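Long-range contacts in RNase III (PDB 7DEY), which probably cleaves double-stranded RNA endonucleolytically, leaving 5'-phosphomonoester ends, as a yeast Dicer of the ribonuclease III family: residues His2-Pro6 with Trp139-Leu143; Glu15-Val19 with Ile117-Tyr121. All coordinates share one frame; numbering follows the deposited sequence.

Contact 1 (His2-Pro6 with Trp139-Leu143)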
ATOM      1  N   HIS C   2      -4.257   3.086 -13.479  1.00 85.13           N
ATOM      2  CA  HIS C   2      -4.291   2.340 -14.735  1.00 89.02           C
ATOM      3  C   HIS C   2      -5.589   1.586 -15.041  1.00 89.26           C
ATOM      4  O   HIS C   2      -5.870   1.327 -16.222  1.00 97.62           O
ATOM      5  CB  HIS C   2      -3.096   1.389 -14.820  1.00 85.72           C
ATOM      6  CG  HIS C   2      -2.004   1.915 -15.699  1.00 96.80           C
ATOM      7  ND1 HIS C   2      -1.234   3.007 -15.352  1.00 99.74           N
ATOM      8  CD2 HIS C   2      -1.594   1.545 -16.936  1.00 96.91           C
ATOM      9  CE1 HIS C   2      -0.373   3.263 -16.321  1.00100.05           C
ATOM     10  NE2 HIS C   2      -0.569   2.390 -17.294  1.00101.34           N
ATOM     11  N   PRO C   3      -6.414   1.216 -14.071  1.00 73.92           N
ATOM     12  CA  PRO C   3      -7.725   0.689 -14.430  1.00 73.47           C
ATOM     13  C   PRO C   3      -8.734   1.812 -14.613  1.00 80.10           C
ATOM     14  O   PRO C   3      -8.776   2.770 -13.824  1.00 79.63           O
ATOM     15  CB  PRO C   3      -8.076  -0.220 -13.247  1.00 69.85           C
ATOM     16  CG  PRO C   3      -7.318   0.320 -12.130  1.00 71.51           C
ATOM     17  CD  PRO C   3      -6.052   0.860 -12.690  1.00 77.94           C
ATOM     18  N   PRO C   4      -9.547   1.748 -15.670  1.00 85.30           N
ATOM     19  CA  PRO C   4     -10.540   2.807 -15.903  1.00 81.43           C
ATOM     20  C   PRO C   4     -11.526   2.897 -14.749  1.00 78.16           C
ATOM     21  O   PRO C   4     -11.961   1.883 -14.199  1.00 82.69           O
ATOM     22  CB  PRO C   4     -11.237   2.369 -17.199  1.00 76.04           C
ATOM     23  CG  PRO C   4     -10.350   1.350 -17.813  1.00 80.44           C
ATOM     24  CD  PRO C   4      -9.610   0.688 -16.691  1.00 88.67           C
ATOM     25  N   LEU C   5     -11.878   4.124 -14.393  1.00 77.36           N
ATOM     26  CA  LEU C   5     -12.788   4.359 -13.275  1.00 73.57           C
ATOM     27  C   LEU C   5     -14.220   4.075 -13.694  1.00 78.50           C
ATOM     28  O   LEU C   5     -14.723   4.719 -14.626  1.00 82.90           O
ATOM     29  CB  LEU C   5     -12.689   5.794 -12.783  1.00 72.23           C
ATOM     30  CG  LEU C   5     -13.642   6.101 -11.635  1.00 70.94           C
ATOM     31  CD1 LEU C   5     -13.286   5.238 -10.428  1.00 72.16           C
ATOM     32  CD2 LEU C   5     -13.605   7.577 -11.278  1.00 67.15           C
ATOM     33  N   PRO C   6     -14.915   3.142 -13.049  1.00 74.94           N
ATOM     34  CA  PRO C   6     -16.318   2.918 -13.380  1.00 72.22           C
ATOM     35  C   PRO C   6     -17.142   4.151 -13.063  1.00 77.39           C
ATOM     36  O   PRO C   6     -16.903   4.860 -12.076  1.00 70.32           O
ATOM     37  CB  PRO C   6     -16.712   1.728 -12.501  1.00 68.50           C
ATOM     38  CG  PRO C   6     -15.685   1.660 -11.470  1.00 67.05           C
ATOM     39  CD  PRO C   6     -14.427   2.167 -12.067  1.00 72.25           C
ATOM     40  N   TRP C 139     -13.319  -4.269 -11.517  1.00 56.76           N
ATOM     41  CA  TRP C 139     -12.507  -3.059 -11.466  1.00 61.71           C
ATOM     42  C   TRP C 139     -11.515  -3.113 -10.311  1.00 63.66           C
ATOM     43  O   TRP C 139     -10.315  -2.884 -10.500  1.00 58.09           O
ATOM     44  CB  TRP C 139     -13.412  -1.841 -11.336  1.00 61.73           C
ATOM     45  CG  TRP C 139     -12.733  -0.636 -10.805  1.00 60.55           C
ATOM     46  CD1 TRP C 139     -11.618  -0.020 -11.311  1.00 62.90           C
ATOM     47  CD2 TRP C 139     -13.145   0.134  -9.681  1.00 61.93           C
ATOM     48  NE1 TRP C 139     -11.310   1.087 -10.563  1.00 61.77           N
ATOM     49  CE2 TRP C 139     -12.235   1.206  -9.555  1.00 64.43           C
ATOM     50  CE3 TRP C 139     -14.205   0.030  -8.766  1.00 62.66           C
ATOM     51  CZ2 TRP C 139     -12.343   2.157  -8.537  1.00 68.90           C
ATOM     52  CZ3 TRP C 139     -14.312   0.978  -7.752  1.00 63.63           C
ATOM     53  CH2 TRP C 139     -13.384   2.024  -7.645  1.00 68.06           C
ATOM     54  N   LEU C 140     -12.014  -3.415  -9.101  1.00 64.94           N
ATOM     55  CA  LEU C 140     -11.159  -3.562  -7.927  1.00 57.96           C
ATOM     56  C   LEU C 140     -10.118  -4.651  -8.125  1.00 58.12           C
ATOM     57  O   LEU C 140      -8.996  -4.538  -7.620  1.00 57.00           O
ATOM     58  CB  LEU C 140     -11.999  -3.892  -6.698  1.00 58.58           C
ATOM     59  CG  LEU C 140     -12.847  -2.815  -6.019  1.00 59.98           C
ATOM     60  CD1 LEU C 140     -13.506  -3.435  -4.805  1.00 57.58           C
ATOM     61  CD2 LEU C 140     -12.029  -1.595  -5.632  1.00 49.15           C
ATOM     62  N   GLU C 141     -10.476  -5.727  -8.832  1.00 57.04           N
ATOM     63  CA  GLU C 141      -9.502  -6.792  -9.064  1.00 61.42           C
ATOM     64  C   GLU C 141      -8.298  -6.281  -9.856  1.00 70.93           C
ATOM     65  O   GLU C 141      -7.185  -6.807  -9.719  1.00 74.39           O
ATOM     66  CB  GLU C 141     -10.164  -7.974  -9.781  1.00 59.77           C
ATOM     67  CG  GLU C 141     -10.852  -8.962  -8.840  1.00 56.80           C
ATOM     68  CD  GLU C 141     -11.847  -9.893  -9.540  1.00 63.32           C
ATOM     69  OE1 GLU C 141     -12.319 -10.852  -8.889  1.00 62.02           O
ATOM     70  OE2 GLU C 141     -12.165  -9.672 -10.734  1.00 69.87           O
ATOM     71  N   LYS C 142      -8.493  -5.256 -10.680  1.00 68.71           N
ATOM     72  CA  LYS C 142      -7.374  -4.623 -11.363  1.00 65.10           C
ATOM     73  C   LYS C 142      -6.760  -3.516 -10.515  1.00 62.16           C
ATOM     74  O   LYS C 142      -5.534  -3.400 -10.440  1.00 63.88           O
ATOM     75  CB  LYS C 142      -7.846  -4.066 -12.712  1.00 69.14           C
ATOM     76  CG  LYS C 142      -8.777  -5.009 -13.468  1.00 67.77           C
ATOM     77  CD  LYS C 142      -9.149  -4.473 -14.843  1.00 71.11           C
ATOM     78  CE  LYS C 142     -10.107  -3.296 -14.738  1.00 76.06           C
ATOM     79  NZ  LYS C 142     -10.166  -2.466 -15.981  1.00 84.33           N
ATOM     80  N   LEU C 143      -7.606  -2.710  -9.867  1.00 65.39           N
ATOM     81  CA  LEU C 143      -7.139  -1.587  -9.061  1.00 64.19           C
ATOM     82  C   LEU C 143      -6.162  -2.032  -7.994  1.00 62.56           C
ATOM     83  O   LEU C 143      -5.336  -1.237  -7.531  1.00 71.30           O
ATOM     84  CB  LEU C 143      -8.337  -0.886  -8.409  1.00 61.96           C
ATOM     85  CG  LEU C 143      -8.141   0.354  -7.534  1.00 55.79           C
ATOM     86  CD1 LEU C 143      -7.338   1.411  -8.238  1.00 53.24           C
ATOM     87  CD2 LEU C 143      -9.496   0.904  -7.119  1.00 55.81           C
TER
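P6 sets its pyrrolidine ring over one face of the W139 indole in a proline-tryptophan CH-pi contact. P6 CD stands 3.3 Å from the centroid of the five-membered ring of W139 and only 7° off its normal, while the neighbouring methylene leans toward the six-membered ring, with P6 CG 3.5 Å from W139 CE3. The two side chains cross at about a right angle. On the opposite face of the indole, nearer its rim, lie the CD2 methyls of L140 and L143, neighbours on the same helix, so the ring is held between aliphatic groups.

L5 and P3 add further apolar contacts to the indole. The CB of L5 points away from the helix, but placing CG anti to the backbone N (chi1 179°) lets the branch turn back alongside the tryptophan, and L5 CD1 meets W139 CZ2 at 3.7 Å. P3 comes in at the edge, close to the ring plane, its CB 4.0 Å from W139 CD1. The same proline ring also rests on the helix backbone, with P3 CG 3.6 Å from L143 CA. K142 bends at chi3 (-72°), bringing its chain beside P3 and its end across the P4 ring, near P4 CD.

The segment 2-6 thus runs extended, from P3 to P6 with polyproline II-like backbone angles, along helix 134-143 of the helical RNase III body. Y91 ties the two together from outside: its hydroxyl is hydrogen-bonded to both W139 NE1 and P3 O. No hydrogen bond passes directly between the segments; with three prolines lacking an N-H, their direct contact is mainly apolar, led by ring methylenes over an electron-rich indole, and a polar tie comes through Y91.

Contact 2 (Glu15-Val19 with Ile117-Tyr121)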
ATOM      1  N   GLU C  15     -23.723  13.976  -7.465  1.00 68.96           N
ATOM      2  CA  GLU C  15     -23.765  15.160  -6.624  1.00 63.89           C
ATOM      3  C   GLU C  15     -23.996  14.810  -5.160  1.00 63.94           C
ATOM      4  O   GLU C  15     -23.564  15.559  -4.282  1.00 72.79           O
ATOM      5  CB  GLU C  15     -24.848  16.119  -7.132  1.00 67.48           C
ATOM      6  CG  GLU C  15     -24.424  17.023  -8.296  1.00 63.00           C
ATOM      7  CD  GLU C  15     -25.491  18.046  -8.673  1.00 78.39           C
ATOM      8  OE1 GLU C  15     -26.631  17.945  -8.163  1.00 94.62           O
ATOM      9  OE2 GLU C  15     -25.193  18.962  -9.468  1.00 80.95           O
ATOM     10  N   ARG C  16     -24.671  13.694  -4.869  1.00 63.88           N
ATOM     11  CA  ARG C  16     -24.711  13.206  -3.489  1.00 66.41           C
ATOM     12  C   ARG C  16     -23.304  12.917  -2.969  1.00 69.10           C
ATOM     13  O   ARG C  16     -23.006  13.157  -1.797  1.00 66.34           O
ATOM     14  CB  ARG C  16     -25.573  11.942  -3.394  1.00 62.74           C
ATOM     15  CG  ARG C  16     -27.068  12.189  -3.308  1.00 61.86           C
ATOM     16  CD  ARG C  16     -27.893  10.885  -3.340  1.00 63.73           C
ATOM     17  NE  ARG C  16     -27.817  10.149  -2.078  1.00 69.02           N
ATOM     18  CZ  ARG C  16     -28.412   8.983  -1.843  1.00 65.88           C
ATOM     19  NH1 ARG C  16     -29.141   8.399  -2.778  1.00 59.18           N
ATOM     20  NH2 ARG C  16     -28.266   8.391  -0.663  1.00 72.20           N
ATOM     21  N   VAL C  17     -22.423  12.448  -3.847  1.00 67.89           N
ATOM     22  CA  VAL C  17     -21.060  12.091  -3.492  1.00 65.70           C
ATOM     23  C   VAL C  17     -20.104  13.285  -3.501  1.00 70.92           C
ATOM     24  O   VAL C  17     -19.028  13.208  -2.891  1.00 73.70           O
ATOM     25  CB  VAL C  17     -20.614  10.974  -4.462  1.00 68.85           C
ATOM     26  CG1 VAL C  17     -19.116  10.713  -4.421  1.00 65.12           C
ATOM     27  CG2 VAL C  17     -21.395   9.677  -4.175  1.00 61.94           C
ATOM     28  N   PHE C  18     -20.466  14.402  -4.159  1.00 76.35           N
ATOM     29  CA  PHE C  18     -19.550  15.539  -4.244  1.00 78.34           C
ATOM     30  C   PHE C  18     -20.225  16.901  -4.045  1.00 84.99           C
ATOM     31  O   PHE C  18     -19.666  17.914  -4.485  1.00 90.25           O
ATOM     32  CB  PHE C  18     -18.814  15.565  -5.587  1.00 70.68           C
ATOM     33  CG  PHE C  18     -17.972  14.342  -5.861  1.00 69.40           C
ATOM     34  CD1 PHE C  18     -16.735  14.177  -5.262  1.00 73.90           C
ATOM     35  CD2 PHE C  18     -18.398  13.379  -6.749  1.00 65.95           C
ATOM     36  CE1 PHE C  18     -15.949  13.057  -5.539  1.00 72.28           C
ATOM     37  CE2 PHE C  18     -17.611  12.257  -7.027  1.00 67.26           C
ATOM     38  CZ  PHE C  18     -16.395  12.095  -6.423  1.00 60.79           C
ATOM     39  N   VAL C  19     -21.402  16.962  -3.409  1.00 78.01           N
ATOM     40  CA  VAL C  19     -21.960  18.249  -2.990  1.00 81.12           C
ATOM     41  C   VAL C  19     -21.109  18.870  -1.885  1.00 89.08           C
ATOM     42  O   VAL C  19     -20.962  20.098  -1.813  1.00 97.48           O
ATOM     43  CB  VAL C  19     -23.429  18.081  -2.538  1.00 87.69           C
ATOM     44  CG1 VAL C  19     -23.518  17.131  -1.351  1.00 85.97           C
ATOM     45  CG2 VAL C  19     -24.105  19.448  -2.227  1.00 83.77           C
ATOM     46  N   ILE C 117     -15.004   9.656   1.131  1.00 65.61           N
ATOM     47  CA  ILE C 117     -15.578   9.887  -0.196  1.00 58.93           C
ATOM     48  C   ILE C 117     -15.542   8.596  -0.992  1.00 60.67           C
ATOM     49  O   ILE C 117     -16.569   8.096  -1.468  1.00 58.87           O
ATOM     50  CB  ILE C 117     -14.822  11.009  -0.935  1.00 60.13           C
ATOM     51  CG1 ILE C 117     -14.742  12.268  -0.085  1.00 65.66           C
ATOM     52  CG2 ILE C 117     -15.491  11.348  -2.284  1.00 55.35           C
ATOM     53  CD1 ILE C 117     -15.859  13.241  -0.369  1.00 73.00           C
ATOM     54  N   PHE C 118     -14.340   8.031  -1.112  1.00 66.97           N
ATOM     55  CA  PHE C 118     -14.121   6.818  -1.890  1.00 63.23           C
ATOM     56  C   PHE C 118     -15.062   5.700  -1.471  1.00 64.26           C
ATOM     57  O   PHE C 118     -15.549   4.936  -2.320  1.00 68.52           O
ATOM     58  CB  PHE C 118     -12.670   6.375  -1.741  1.00 55.38           C
ATOM     59  CG  PHE C 118     -12.294   5.269  -2.644  1.00 52.25           C
ATOM     60  CD1 PHE C 118     -12.469   3.956  -2.256  1.00 50.61           C
ATOM     61  CD2 PHE C 118     -11.767   5.533  -3.883  1.00 51.88           C
ATOM     62  CE1 PHE C 118     -12.120   2.939  -3.082  1.00 50.30           C
ATOM     63  CE2 PHE C 118     -11.421   4.518  -4.716  1.00 52.54           C
ATOM     64  CZ  PHE C 118     -11.594   3.220  -4.321  1.00 52.56           C
ATOM     65  N   GLU C 119     -15.330   5.576  -0.171  1.00 56.75           N
ATOM     66  CA  GLU C 119     -16.312   4.588   0.250  1.00 60.61           C
ATOM     67  C   GLU C 119     -17.697   4.967  -0.252  1.00 59.95           C
ATOM     68  O   GLU C 119     -18.396   4.140  -0.849  1.00 60.44           O
ATOM     69  CB  GLU C 119     -16.275   4.418   1.765  1.00 65.31           C
ATOM     70  CG  GLU C 119     -15.052   3.632   2.207  1.00 61.36           C
ATOM     71  CD  GLU C 119     -15.008   3.373   3.699  1.00 73.77           C
ATOM     72  OE1 GLU C 119     -14.359   2.374   4.091  1.00 75.53           O
ATOM     73  OE2 GLU C 119     -15.604   4.156   4.480  1.00 74.71           O
ATOM     74  N   ALA C 120     -18.093   6.228  -0.065  1.00 57.26           N
ATOM     75  CA  ALA C 120     -19.358   6.685  -0.630  1.00 64.44           C
ATOM     76  C   ALA C 120     -19.428   6.407  -2.132  1.00 66.00           C
ATOM     77  O   ALA C 120     -20.451   5.923  -2.644  1.00 62.76           O
ATOM     78  CB  ALA C 120     -19.557   8.176  -0.352  1.00 56.24           C
ATOM     79  N   TYR C 121     -18.344   6.699  -2.853  1.00 57.02           N
ATOM     80  CA  TYR C 121     -18.342   6.518  -4.297  1.00 56.38           C
ATOM     81  C   TYR C 121     -18.674   5.075  -4.668  1.00 65.52           C
ATOM     82  O   TYR C 121     -19.634   4.812  -5.405  1.00 64.93           O
ATOM     83  CB  TYR C 121     -16.987   6.936  -4.853  1.00 60.46           C
ATOM     84  CG  TYR C 121     -16.955   7.059  -6.355  1.00 61.42           C
ATOM     85  CD1 TYR C 121     -17.396   8.212  -6.987  1.00 61.71           C
ATOM     86  CD2 TYR C 121     -16.480   6.021  -7.135  1.00 62.93           C
ATOM     87  CE1 TYR C 121     -17.368   8.324  -8.342  1.00 59.26           C
ATOM     88  CE2 TYR C 121     -16.450   6.115  -8.490  1.00 64.66           C
ATOM     89  CZ  TYR C 121     -16.893   7.267  -9.099  1.00 70.43           C
ATOM     90  OH  TYR C 121     -16.849   7.356 -10.482  1.00 77.75           O
TER
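V17 supplies the aliphatic part of the contact, both its methyls facing helix 113-128. V17 CG1, anti to the backbone N (chi1 167°), lies 4.3 Å from I117 CG2, and V17 CG2 is 4.5 Å from A120 CB.

Two aromatic rings, Y121 and F18, border the first of these methyls. V17 CG1 meets the edge of Y121 near the ring plane, 4.0 Å from Y121 CD1, and within its own segment it also lies over a face of the F18 ring, toward the rim. F18 brings its far end across at an oblique angle: F18 CE1 touches I117 CG2 at 3.7 Å, and F18 CZ stands 4.0 Å from Y121 CD1.

Here the weakly bonded end of helix 11-18 packs on a helix of the RNase III domain. That helix turns E119 the other way, close to E44, D48 and D116, an acidic cluster consistent with the metal-binding site of this family.

Replacing F18 by an alanine is likely to open a gap between I117 CG2 and the Y121 ring and to leave V17 CG1 without one of its aromatic neighbours. Y14 and L97 also touch the F18 ring, while F93 meets that of Y121.

In the fold
Both contacts apply one rule: the first residues of this chain pack on the helical RNase III body, with no hydrogen bond across either pair of segments. Contact 2 is wholly buried and joins two helices through aliphatic and aromatic side chains; contact 1 is partly exposed and lays an irregular, proline-rich segment on a helix, with a lysine at its margin. Their centres are about 18 Å apart, yet they meet. The polar link is Y121 OH, probably hydrogen-bonded to P6 O at 3.0 Å, and W139 CH2 packs 4.0 Å from F118 CZ. Helices 113-128 and 134-143 are consecutive, so the start of this piece of the protein lies along successive helices of the body.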